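Local coordinates for protein MmoQ Response regulator (Methylococcus capsulatus, PDB 3LJX) that is the helical HDOD-domain piece of a longer response regulator that probably makes cyclic di-GMP from GTP, at residues 13-18 / 149-154; 155-160 / 167-172; 55-60 / 76-81; 121-126 / 224-229. One frame throughout, in Å; residues are numbered along the deposited sequence.

Contact 1. Residues 13-18 / 149-154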
loop_
_atom_site.group_PDB
_atom_site.type_symbol
_atom_site.label_atom_id
_atom_site.label_comp_id
_atom_site.label_asym_id
_atom_site.label_seq_id
_atom_site.Cartn_x
_atom_site.Cartn_y
_atom_site.Cartn_z
ATOM N N ASP A 13 4.235 7.322 11.654
ATOM C CA ASP A 13 5.006 8.546 11.490
ATOM C C ASP A 13 6.437 8.261 11.053
ATOM O O ASP A 13 7.030 9.046 10.330
ATOM C CB ASP A 13 4.991 9.379 12.774
ATOM C CG ASP A 13 3.594 9.887 13.130
ATOM O OD1 ASP A 13 2.702 9.905 12.249
ATOM O OD2 ASP A 13 3.386 10.274 14.302
ATOM N N SER A 14 6.978 7.121 11.469
ATOM C CA SER A 14 8.391 6.824 11.257
ATOM C C SER A 14 8.686 6.124 9.930
ATOM O O SER A 14 9.850 5.875 9.605
ATOM C CB SER A 14 8.926 5.951 12.396
ATOM O OG SER A 14 8.460 4.604 12.261
ATOM N N LEU A 15 7.657 5.769 9.171
ATOM C CA LEU A 15 7.925 5.074 7.907
ATOM C C LEU A 15 8.606 6.032 6.911
ATOM O O LEU A 15 8.175 7.177 6.742
ATOM C CB LEU A 15 6.643 4.479 7.316
ATOM C CG LEU A 15 5.840 3.499 8.200
ATOM C CD1 LEU A 15 4.492 3.188 7.558
ATOM C CD2 LEU A 15 6.605 2.200 8.477
ATOM N N PRO A 16 9.682 5.571 6.255
ATOM C CA PRO A 16 10.418 6.472 5.365
ATOM C C PRO A 16 9.704 6.722 4.043
ATOM O O PRO A 16 8.765 6.001 3.661
ATOM C CB PRO A 16 11.721 5.712 5.117
ATOM C CG PRO A 16 11.301 4.265 5.210
ATOM C CD PRO A 16 10.282 4.222 6.298
ATOM N N THR A 17 10.162 7.766 3.362
ATOM C CA THR A 17 9.753 8.088 2.005
ATOM C C THR A 17 11.027 8.138 1.159
ATOM O O THR A 17 12.092 8.470 1.681
ATOM C CB THR A 17 9.079 9.457 1.978
ATOM O OG1 THR A 17 7.871 9.408 2.744
ATOM C CG2 THR A 17 8.769 9.893 0.538
ATOM N N ALA A 18 10.939 7.804 -0.128
ATOM C CA ALA A 18 12.106 7.907 -1.018
ATOM C C ALA A 18 12.630 9.350 -1.100
ATOM O O ALA A 18 11.850 10.305 -1.151
ATOM C CB ALA A 18 11.782 7.368 -2.423
ATOM N N LEU A 149 8.222 -3.548 9.108
ATOM C CA LEU A 149 9.155 -4.422 9.802
ATOM C C LEU A 149 10.589 -3.972 9.545
ATOM O O LEU A 149 11.416 -3.973 10.459
ATOM C CB LEU A 149 8.996 -5.860 9.328
ATOM C CG LEU A 149 7.801 -6.614 9.872
ATOM C CD1 LEU A 149 7.776 -8.039 9.276
ATOM C CD2 LEU A 149 7.878 -6.631 11.384
ATOM N N ALA A 150 10.881 -3.615 8.290
ATOM C CA ALA A 150 12.218 -3.180 7.900
ATOM C C ALA A 150 12.591 -1.917 8.678
ATOM O O ALA A 150 13.730 -1.736 9.079
ATOM C CB ALA A 150 12.278 -2.914 6.392
ATOM N N THR A 151 11.609 -1.050 8.897
ATOM C CA THR A 151 11.831 0.177 9.632
ATOM C C THR A 151 11.985 -0.063 11.134
ATOM O O THR A 151 12.881 0.497 11.766
ATOM C CB THR A 151 10.681 1.153 9.403
ATOM O OG1 THR A 151 10.530 1.373 8.000
ATOM C CG2 THR A 151 10.976 2.479 10.089
ATOM N N ALA A 152 11.116 -0.902 11.695
ATOM C CA ALA A 152 11.104 -1.178 13.134
ATOM C C ALA A 152 12.330 -1.968 13.589
ATOM O O ALA A 152 12.966 -1.608 14.580
ATOM C CB ALA A 152 9.821 -1.925 13.535
ATOM N N TRP A 153 12.661 -3.038 12.868
ATOM C CA TRP A 153 13.749 -3.922 13.297
ATOM C C TRP A 153 14.787 -4.150 12.195
ATOM O O TRP A 153 14.962 -5.267 11.724
ATOM C CB TRP A 153 13.184 -5.262 13.771
ATOM C CG TRP A 153 12.142 -5.129 14.818
ATOM C CD1 TRP A 153 10.787 -5.158 14.638
ATOM C CD2 TRP A 153 12.356 -4.943 16.221
ATOM N NE1 TRP A 153 10.146 -5.000 15.847
ATOM C CE2 TRP A 153 11.088 -4.871 16.833
ATOM C CE3 TRP A 153 13.502 -4.843 17.021
ATOM C CZ2 TRP A 153 10.930 -4.689 18.200
ATOM C CZ3 TRP A 153 13.344 -4.667 18.386
ATOM C CH2 TRP A 153 12.068 -4.589 18.963
ATOM N N PRO A 154 15.490 -3.092 11.796
ATOM C CA PRO A 154 16.332 -3.139 10.594
ATOM C C PRO A 154 17.335 -4.290 10.621
ATOM O O PRO A 154 17.492 -4.978 9.606
ATOM C CB PRO A 154 17.074 -1.795 10.624
ATOM C CG PRO A 154 16.314 -0.938 11.560
ATOM C CD PRO A 154 15.619 -1.825 12.530
#
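Thr151 faces residues 13-18 and meets three residues in succession: Ser14, Leu15 and Pro16. Its two branches face different partners. The methyl branch lies against Ser14, with Thr151 CG2 3.6 Å from Ser14 O and 3.9 Å from Ser14 OG. The hydroxyl branch faces Pro16, where Thr151 OG1 approaches Pro16 CD to 3.3 Å. Pro16 meets the hydroxyl with the CD corner of its ring. Leu15 comes differently. Its side chain crosses that of Thr151 at about a right angle, and Leu15 CD2 stops 4.0 Å from Thr151 OG1. The chi1 of Thr151, -56°, explains the split: CG2 stands opposite the backbone N, while OG1 sits beside it. OG1 also hydrogen-bonds back to Leu147 O, one turn earlier in helix 144-152. The hydroxyl is therefore bound within its own helix and meets the loop through van der Waals contact.

This is a loop-on-helix contact within the HDOD domain. The loop leads into helix 19-29, and it passes along the last turn of helix 144-152. No hydrogen bond joins the two segments. Ser14 OG is instead hydrogen-bonded to Asp2 OD2, near the N terminus. Pro16 and Leu15 are buried. Pro16 also packs on Leu147 and on Tyr106 of helix 106-125, and Leu15 packs on Ala48 of helix 47-58.

Contact 2. Residues 155-160 / 167-172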
loop_
_atom_site.group_PDB
_atom_site.type_symbol
_atom_site.label_atom_id
_atom_site.label_comp_id
_atom_site.label_asym_id
_atom_site.label_seq_id
_atom_site.Cartn_x
_atom_site.Cartn_y
_atom_site.Cartn_z
ATOM N N GLU A 155 18.000 -4.498 11.759
ATOM C CA GLU A 155 19.028 -5.536 11.858
ATOM C C GLU A 155 18.426 -6.925 12.004
ATOM O O GLU A 155 18.903 -7.886 11.394
ATOM C CB GLU A 155 20.003 -5.263 13.014
ATOM C CG GLU A 155 20.805 -3.977 12.865
ATOM C CD GLU A 155 21.761 -4.007 11.682
ATOM O OE1 GLU A 155 22.227 -5.109 11.317
ATOM O OE2 GLU A 155 22.049 -2.928 11.121
ATOM N N GLU A 156 17.389 -7.049 12.820
ATOM C CA GLU A 156 16.738 -8.348 12.936
ATOM C C GLU A 156 16.114 -8.739 11.605
ATOM O O GLU A 156 16.222 -9.887 11.175
ATOM C CB GLU A 156 15.683 -8.347 14.035
ATOM C CG GLU A 156 16.270 -8.480 15.423
ATOM C CD GLU A 156 16.344 -9.919 15.903
ATOM O OE1 GLU A 156 15.715 -10.807 15.289
ATOM O OE2 GLU A 156 17.027 -10.158 16.911
ATOM N N TYR A 157 15.482 -7.779 10.939
ATOM C CA TYR A 157 14.777 -8.103 9.710
ATOM C C TYR A 157 15.763 -8.428 8.589
ATOM O O TYR A 157 15.469 -9.271 7.753
ATOM C CB TYR A 157 13.795 -7.000 9.304
ATOM C CG TYR A 157 12.716 -7.467 8.346
ATOM C CD1 TYR A 157 11.965 -8.610 8.615
ATOM C CD2 TYR A 157 12.438 -6.761 7.182
ATOM C CE1 TYR A 157 10.966 -9.036 7.747
ATOM C CE2 TYR A 157 11.440 -7.175 6.306
ATOM C CZ TYR A 157 10.707 -8.318 6.593
ATOM O OH TYR A 157 9.713 -8.738 5.721
ATOM N N SER A 158 16.936 -7.796 8.585
ATOM C CA SER A 158 17.990 -8.194 7.630
ATOM C C SER A 158 18.379 -9.662 7.782
ATOM O O SER A 158 18.552 -10.363 6.789
ATOM C CB SER A 158 19.234 -7.319 7.742
ATOM O OG SER A 158 19.040 -6.073 7.098
ATOM N N GLU A 159 18.505 -10.136 9.018
ATOM C CA GLU A 159 18.705 -11.566 9.239
ATOM C C GLU A 159 17.595 -12.385 8.563
ATOM O O GLU A 159 17.874 -13.298 7.782
ATOM C CB GLU A 159 18.748 -11.906 10.727
ATOM C CG GLU A 159 19.929 -11.342 11.488
ATOM C CD GLU A 159 19.884 -11.710 12.976
ATOM O OE1 GLU A 159 19.186 -12.695 13.323
ATOM O OE2 GLU A 159 20.541 -11.019 13.793
ATOM N N CYS A 160 16.339 -12.074 8.867
ATOM C CA CYS A 160 15.237 -12.829 8.278
ATOM C C CYS A 160 15.308 -12.811 6.751
ATOM O O CYS A 160 15.178 -13.841 6.099
ATOM C CB CYS A 160 13.896 -12.274 8.741
ATOM S SG CYS A 160 13.658 -12.339 10.528
ATOM N N GLU A 167 6.768 -18.409 2.330
ATOM C CA GLU A 167 6.166 -18.916 3.556
ATOM C C GLU A 167 7.176 -19.068 4.700
ATOM O O GLU A 167 6.840 -18.849 5.865
ATOM C CB GLU A 167 5.421 -20.229 3.284
ATOM C CG GLU A 167 4.130 -20.025 2.472
ATOM C CD GLU A 167 3.530 -21.319 1.907
ATOM O OE1 GLU A 167 3.948 -22.425 2.326
ATOM O OE2 GLU A 167 2.635 -21.218 1.034
ATOM N N ALA A 168 8.409 -19.440 4.368
ATOM C CA ALA A 168 9.444 -19.614 5.378
ATOM C C ALA A 168 9.766 -18.266 6.026
ATOM O O ALA A 168 9.977 -18.190 7.234
ATOM C CB ALA A 168 10.704 -20.250 4.775
ATOM N N LEU A 169 9.793 -17.205 5.228
ATOM C CA LEU A 169 9.978 -15.859 5.786
ATOM C C LEU A 169 8.819 -15.492 6.733
ATOM O O LEU A 169 9.045 -14.973 7.828
ATOM C CB LEU A 169 10.140 -14.809 4.684
ATOM C CG LEU A 169 10.272 -13.371 5.190
ATOM C CD1 LEU A 169 11.508 -13.216 6.080
ATOM C CD2 LEU A 169 10.325 -12.397 4.019
ATOM N N ILE A 170 7.586 -15.774 6.312
ATOM C CA ILE A 170 6.416 -15.529 7.149
ATOM C C ILE A 170 6.595 -16.234 8.492
ATOM O O ILE A 170 6.407 -15.626 9.558
ATOM C CB ILE A 170 5.106 -16.030 6.489
ATOM C CG1 ILE A 170 4.807 -15.251 5.198
ATOM C CG2 ILE A 170 3.932 -15.933 7.470
ATOM C CD1 ILE A 170 4.480 -13.784 5.425
ATOM N N ALA A 171 6.974 -17.512 8.440
ATOM C CA ALA A 171 7.193 -18.286 9.663
ATOM C C ALA A 171 8.291 -17.660 10.524
ATOM O O ALA A 171 8.201 -17.646 11.751
ATOM C CB ALA A 171 7.536 -19.743 9.334
ATOM N N LEU A 172 9.327 -17.137 9.876
ATOM C CA LEU A 172 10.464 -16.593 10.600
ATOM C C LEU A 172 10.065 -15.289 11.265
ATOM O O LEU A 172 10.472 -15.001 12.400
ATOM C CB LEU A 172 11.646 -16.373 9.659
ATOM C CG LEU A 172 12.970 -16.079 10.359
ATOM C CD1 LEU A 172 13.155 -16.990 11.566
ATOM C CD2 LEU A 172 14.128 -16.236 9.392
#
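Cys160 reaches toward helix 166-177 and packs between two leucines one turn apart, Leu169 and Leu172. These apolar contacts make up most of the interface. Cys160 CB lies 3.7 Å from Leu169 CD1. The same methyl, Leu169 CD1, is also 3.7 Å from Cys160 O, so it rests on backbone as well as side chain. On the other flank Cys160 SG meets Leu172 CG at 3.8 Å. Leu172 CD2 lies against the base of the cysteine, 3.8 Å from Cys160 CA. With chi1 at -60°, the sulfur stands opposite the carbonyl carbon of Cys160, and it meets Leu172 rather than Leu169.

The tyrosine contact is looser. Tyr157 and Leu169 cross at about a right angle, and Tyr157 OH comes within 4.1 Å of Leu169 CD2. With CG anti to the backbone N, chi1 -160°, the ring carries its hydroxyl across to Leu169.

Polar contacts lie around this patch. No hydrogen bond joins the two segments themselves, but Tyr157 OH bonds to Glu173 OE2, just beyond Leu172. Glu159 OE1 forms a salt bridge with Arg176 NH2, further along helix 166-177.

Residues 155-160 and 167-172 belong to consecutive helices of the HDOD domain, joined by a short turn into a helical hairpin. The segment axes run roughly antiparallel, at 146°, and are 10.8 Å apart at closest approach. Phe177, at the end of helix 166-177, also packs on Tyr157 and Cys160, while His181 of helix 181-191 touches Tyr157.

Contact 3. Residues 55-60 / 76-81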
loop_
_atom_site.group_PDB
_atom_site.type_symbol
_atom_site.label_atom_id
_atom_site.label_comp_id
_atom_site.label_asym_id
_atom_site.label_seq_id
_atom_site.Cartn_x
_atom_site.Cartn_y
_atom_site.Cartn_z
ATOM N N ARG A 55 -4.642 8.167 8.086
ATOM C CA ARG A 55 -4.792 7.908 9.502
ATOM C C ARG A 55 -5.249 9.165 10.247
ATOM O O ARG A 55 -6.094 9.113 11.158
ATOM C CB ARG A 55 -3.462 7.431 10.052
ATOM C CG ARG A 55 -3.428 7.311 11.546
ATOM C CD ARG A 55 -2.168 6.598 11.960
ATOM N NE ARG A 55 -1.865 6.849 13.355
ATOM C CZ ARG A 55 -0.942 7.706 13.769
ATOM N NH1 ARG A 55 -0.216 8.387 12.886
ATOM N NH2 ARG A 55 -0.742 7.870 15.070
ATOM N N PHE A 56 -4.674 10.295 9.860
ATOM C CA PHE A 56 -5.061 11.565 10.444
ATOM C C PHE A 56 -6.530 11.821 10.112
ATOM O O PHE A 56 -7.329 12.142 10.994
ATOM C CB PHE A 56 -4.166 12.688 9.901
ATOM C CG PHE A 56 -4.631 14.073 10.259
ATOM C CD1 PHE A 56 -5.288 14.863 9.325
ATOM C CD2 PHE A 56 -4.388 14.598 11.523
ATOM C CE1 PHE A 56 -5.706 16.150 9.646
ATOM C CE2 PHE A 56 -4.808 15.890 11.853
ATOM C CZ PHE A 56 -5.470 16.662 10.913
ATOM N N ALA A 57 -6.882 11.644 8.839
ATOM C CA ALA A 57 -8.222 11.989 8.353
ATOM C C ALA A 57 -9.270 11.053 8.909
ATOM O O ALA A 57 -10.440 11.413 8.973
ATOM C CB ALA A 57 -8.270 11.952 6.812
ATOM N N ASN A 58 -8.856 9.841 9.285
ATOM C CA ASN A 58 -9.795 8.833 9.789
ATOM C C ASN A 58 -9.798 8.712 11.315
ATOM O O ASN A 58 -10.580 7.942 11.886
ATOM C CB ASN A 58 -9.528 7.468 9.121
ATOM C CG ASN A 58 -9.867 7.481 7.625
ATOM O OD1 ASN A 58 -10.706 8.269 7.188
ATOM N ND2 ASN A 58 -9.215 6.622 6.845
ATOM N N ALA A 59 -8.922 9.477 11.970
ATOM C CA ALA A 59 -8.840 9.489 13.434
ATOM C C ALA A 59 -10.163 9.897 14.069
ATOM O O ALA A 59 -10.887 10.725 13.529
ATOM C CB ALA A 59 -7.719 10.409 13.907
ATOM N N PRO A 60 -10.468 9.319 15.236
ATOM C CA PRO A 60 -11.750 9.525 15.927
ATOM C C PRO A 60 -12.035 10.997 16.205
ATOM O O PRO A 60 -11.648 11.493 17.259
ATOM C CB PRO A 60 -11.559 8.798 17.265
ATOM C CG PRO A 60 -10.381 7.886 17.075
ATOM C CD PRO A 60 -9.514 8.529 16.037
ATOM N N ASP A 76 -10.348 16.954 0.605
ATOM C CA ASP A 76 -11.728 17.458 0.632
ATOM C C ASP A 76 -12.276 17.446 2.051
ATOM O O ASP A 76 -13.033 18.325 2.435
ATOM C CB ASP A 76 -12.657 16.612 -0.251
ATOM C CG ASP A 76 -12.239 16.601 -1.714
ATOM O OD1 ASP A 76 -11.410 17.453 -2.109
ATOM O OD2 ASP A 76 -12.740 15.729 -2.467
ATOM N N LEU A 77 -11.902 16.435 2.828
ATOM C CA LEU A 77 -12.465 16.274 4.161
ATOM C C LEU A 77 -11.839 17.211 5.202
ATOM O O LEU A 77 -12.559 17.950 5.869
ATOM C CB LEU A 77 -12.354 14.818 4.620
ATOM C CG LEU A 77 -12.883 14.539 6.025
ATOM C CD1 LEU A 77 -14.398 14.734 6.051
ATOM C CD2 LEU A 77 -12.512 13.131 6.461
ATOM N N VAL A 78 -10.510 17.187 5.339
ATOM C CA VAL A 78 -9.841 17.958 6.393
ATOM C C VAL A 78 -9.247 19.308 5.930
ATOM O O VAL A 78 -8.902 20.154 6.752
ATOM C CB VAL A 78 -8.747 17.122 7.116
ATOM C CG1 VAL A 78 -9.361 15.897 7.765
ATOM C CG2 VAL A 78 -7.643 16.725 6.158
ATOM N N GLY A 79 -9.160 19.508 4.621
ATOM C CA GLY A 79 -8.701 20.765 4.068
ATOM C C GLY A 79 -7.301 20.614 3.509
ATOM O O GLY A 79 -6.494 19.826 4.029
ATOM N N LEU A 80 -7.015 21.357 2.442
ATOM C CA LEU A 80 -5.672 21.381 1.854
ATOM C C LEU A 80 -4.572 21.869 2.824
ATOM O O LEU A 80 -3.463 21.329 2.827
ATOM C CB LEU A 80 -5.655 22.225 0.566
ATOM C CG LEU A 80 -4.275 22.519 -0.055
ATOM C CD1 LEU A 80 -3.466 21.253 -0.317
ATOM C CD2 LEU A 80 -4.426 23.287 -1.342
ATOM N N PRO A 81 -4.865 22.899 3.643
ATOM C CA PRO A 81 -3.818 23.350 4.576
ATOM C C PRO A 81 -3.335 22.240 5.524
ATOM O O PRO A 81 -2.114 22.082 5.711
ATOM C CB PRO A 81 -4.502 24.479 5.359
ATOM C CG PRO A 81 -5.549 25.023 4.395
ATOM C CD PRO A 81 -6.034 23.804 3.625
#
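Phe56 sets the edge of its ring against Val78. The touching atom is Phe56 CE1, which lies 4.0 Å from Val78 CG2, a methyl close to the plane of the ring. The other methyl, Val78 CG1, is 4.1 Å from the same ring carbon, so CE1 meets both branches of the valine. The two side chains cross obliquely. Phe56 has its CG opposite the backbone N, chi1 170°, and this carries the ring across to the valine. Val78 CG1 also passes over the backbone beside the ring, 4.1 Å from Ala57 CA and 4.2 Å from Ala57 CB.

The contact joins the C-terminal end of helix 47-58 to that of helix 71-78, within the HDOD domain. Gly79 follows at once. Its positive phi of 107° ends helix 71-78, and the residue is also the N-cap of helix 80-88.

Leu77 adds a second point of contact. Leu77 CD2 rests 3.7 Å from Ala57 O and 4.4 Å from Ala57 CB. No hydrogen bond crosses between the segments. Ala57 is buried and also touches Ala74 and Val68. Phe56 lies on the exposed side and meets the ring of Phe86 with the planes at about 55°. Next to Ala57, Asn58 bonds to Val68 N through OD1 and to Trp192 O through ND2.

Contact 4. Residues 121-126 / 224-229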
loop_
_atom_site.group_PDB
_atom_site.type_symbol
_atom_site.label_atom_id
_atom_site.label_comp_id
_atom_site.label_asym_id
_atom_site.label_seq_id
_atom_site.Cartn_x
_atom_site.Cartn_y
_atom_site.Cartn_z
ATOM N N GLN A 121 -5.828 0.343 -10.076
ATOM C CA GLN A 121 -6.691 1.428 -10.514
ATOM C C GLN A 121 -7.243 1.191 -11.908
ATOM O O GLN A 121 -8.451 1.332 -12.118
ATOM C CB GLN A 121 -5.966 2.770 -10.481
ATOM C CG GLN A 121 -6.789 3.870 -11.121
ATOM C CD GLN A 121 -6.508 5.212 -10.516
ATOM O OE1 GLN A 121 -5.374 5.692 -10.536
ATOM N NE2 GLN A 121 -7.542 5.839 -9.967
ATOM N N SER A 122 -6.374 0.826 -12.859
ATOM C CA SER A 122 -6.822 0.536 -14.240
ATOM C C SER A 122 -7.826 -0.598 -14.299
ATOM O O SER A 122 -8.875 -0.485 -14.928
ATOM C CB SER A 122 -5.655 0.187 -15.167
ATOM O OG SER A 122 -4.960 1.351 -15.556
ATOM N N ILE A 123 -7.477 -1.712 -13.675
ATOM C CA ILE A 123 -8.390 -2.836 -13.595
ATOM C C ILE A 123 -9.758 -2.403 -13.050
ATOM O O ILE A 123 -10.779 -2.594 -13.710
ATOM C CB ILE A 123 -7.798 -3.961 -12.740
ATOM C CG1 ILE A 123 -6.575 -4.548 -13.451
ATOM C CG2 ILE A 123 -8.852 -5.019 -12.457
ATOM C CD1 ILE A 123 -5.684 -5.418 -12.573
ATOM N N THR A 124 -9.789 -1.788 -11.870
ATOM C CA THR A 124 -11.083 -1.440 -11.281
ATOM C C THR A 124 -11.816 -0.361 -12.082
ATOM O O THR A 124 -13.046 -0.284 -12.040
ATOM C CB THR A 124 -10.937 -1.003 -9.827
ATOM O OG1 THR A 124 -10.080 0.145 -9.765
ATOM C CG2 THR A 124 -10.334 -2.152 -8.989
ATOM N N ALA A 125 -11.056 0.446 -12.826
ATOM C CA ALA A 125 -11.616 1.525 -13.651
ATOM C C ALA A 125 -12.496 0.986 -14.761
ATOM O O ALA A 125 -13.383 1.671 -15.262
ATOM C CB ALA A 125 -10.503 2.394 -14.243
ATOM N N GLN A 126 -12.253 -0.249 -15.149
ATOM C CA GLN A 126 -13.059 -0.839 -16.191
ATOM C C GLN A 126 -14.054 -1.823 -15.599
ATOM O O GLN A 126 -14.646 -2.602 -16.318
ATOM C CB GLN A 126 -12.173 -1.492 -17.272
ATOM C CG GLN A 126 -11.294 -2.632 -16.774
ATOM C CD GLN A 126 -10.172 -3.013 -17.756
ATOM O OE1 GLN A 126 -9.006 -2.636 -17.564
ATOM N NE2 GLN A 126 -10.522 -3.770 -18.804
ATOM N N ALA A 224 -5.396 -9.749 -6.808
ATOM C CA ALA A 224 -4.453 -10.806 -7.163
ATOM C C ALA A 224 -3.890 -10.528 -8.553
ATOM O O ALA A 224 -2.696 -10.692 -8.792
ATOM C CB ALA A 224 -5.132 -12.207 -7.107
ATOM N N LEU A 225 -4.749 -10.078 -9.463
ATOM C CA LEU A 225 -4.293 -9.767 -10.806
ATOM C C LEU A 225 -3.329 -8.567 -10.828
ATOM O O LEU A 225 -2.334 -8.582 -11.552
ATOM C CB LEU A 225 -5.471 -9.508 -11.716
ATOM C CG LEU A 225 -5.156 -9.780 -13.168
ATOM C CD1 LEU A 225 -4.773 -11.250 -13.340
ATOM C CD2 LEU A 225 -6.374 -9.428 -13.988
ATOM N N ALA A 226 -3.617 -7.536 -10.039
ATOM C CA ALA A 226 -2.718 -6.386 -9.977
ATOM C C ALA A 226 -1.360 -6.829 -9.444
ATOM O O ALA A 226 -0.316 -6.377 -9.920
ATOM C CB ALA A 226 -3.290 -5.285 -9.089
ATOM N N GLN A 227 -1.381 -7.711 -8.449
ATOM C CA GLN A 227 -0.147 -8.179 -7.833
ATOM C C GLN A 227 0.682 -9.005 -8.819
ATOM O O GLN A 227 1.883 -8.754 -9.001
ATOM C CB GLN A 227 -0.439 -8.996 -6.570
ATOM C CG GLN A 227 0.808 -9.604 -5.949
ATOM C CD GLN A 227 1.754 -8.553 -5.368
ATOM O OE1 GLN A 227 1.323 -7.601 -4.718
ATOM N NE2 GLN A 227 3.050 -8.736 -5.587
ATOM N N HIS A 228 0.044 -9.986 -9.458
ATOM C CA HIS A 228 0.768 -10.903 -10.350
ATOM C C HIS A 228 1.251 -10.198 -11.604
ATOM O O HIS A 228 2.360 -10.433 -12.066
ATOM C CB HIS A 228 -0.084 -12.127 -10.719
ATOM C CG HIS A 228 -0.256 -13.102 -9.595
ATOM N ND1 HIS A 228 -1.017 -12.826 -8.479
ATOM C CD2 HIS A 228 0.233 -14.352 -9.416
ATOM C CE1 HIS A 228 -0.992 -13.864 -7.661
ATOM N NE2 HIS A 228 -0.240 -14.805 -8.206
ATOM N N ILE A 229 0.415 -9.328 -12.151
ATOM C CA ILE A 229 0.802 -8.522 -13.300
ATOM C C ILE A 229 2.004 -7.642 -12.972
ATOM O O ILE A 229 2.893 -7.475 -13.794
ATOM C CB ILE A 229 -0.351 -7.622 -13.739
ATOM C CG1 ILE A 229 -1.182 -8.311 -14.809
ATOM C CG2 ILE A 229 0.156 -6.277 -14.240
ATOM C CD1 ILE A 229 -2.580 -7.726 -14.925
#
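Ala224 O, just ahead of the two residues that meet Ile123, accepts two hydrogen bonds from His228. His228 N bonds to Ala224 O at 2.9 Å, the usual bond of a helix. His228 ND1 bonds to Ala224 O as well, at 2.7 Å, with an N-H...O angle of 152°. The imidazole thus folds back on its own helix, and the oxygen lies near the plane of the ring. ND1 stands 37° out of the plane of the Ala224 carbonyl. The ND1 bond holds the ring in its rotation beside the helix.

The contact itself is a helix-to-helix packing in an all-helical fold. Helix 106-125 belongs to the HDOD domain, and its last turns meet the middle of helix 214-233.

Ile123 carries the contact almost alone. Its CB is directed at the other helix, and its far methyl, CD1, does the touching. CG1 stands opposite the carbonyl carbon, chi1 -67°, and the chain runs on extended to CD1. That methyl settles on backbone as much as on side chain. Both residues it meets, Leu225 and Ala226, are buried. No hydrogen bond links the two segments.

Further residues surround this apolar patch. Leu261 touches Ile123, and Leu247 and Ala251 of helix 245-254 pack on Leu225. Gln222, in the turn before, also touches Ile123.

Ile123 CD1 lies 4.2 Å from both Leu225 CB and Ala226 CB, and nearer still, 3.9 Å, to Ala226 N.

In the fold
From the N terminus, contact 1 opens first, in the loop before helix 19-29, and closes a long loop at helix 144-152. Contact 3 is nested inside that loop and joins the ends of helices 47-58 and 71-78. A weak, long ion pair between Asp13 and Arg55 connects contacts 1 and 3. Contact 4 opens at 121-126, before contact 1 closes, so these two cross. It closes only at 224-229, and contact 2, a hairpin of consecutive helices, lies nested within it. Contacts 1 and 2 touch where Tyr157 packs on Leu149 and Ala150. Contacts 2 and 3 lie on opposite sides of the chain's centre, with their own centres about 35 Å apart.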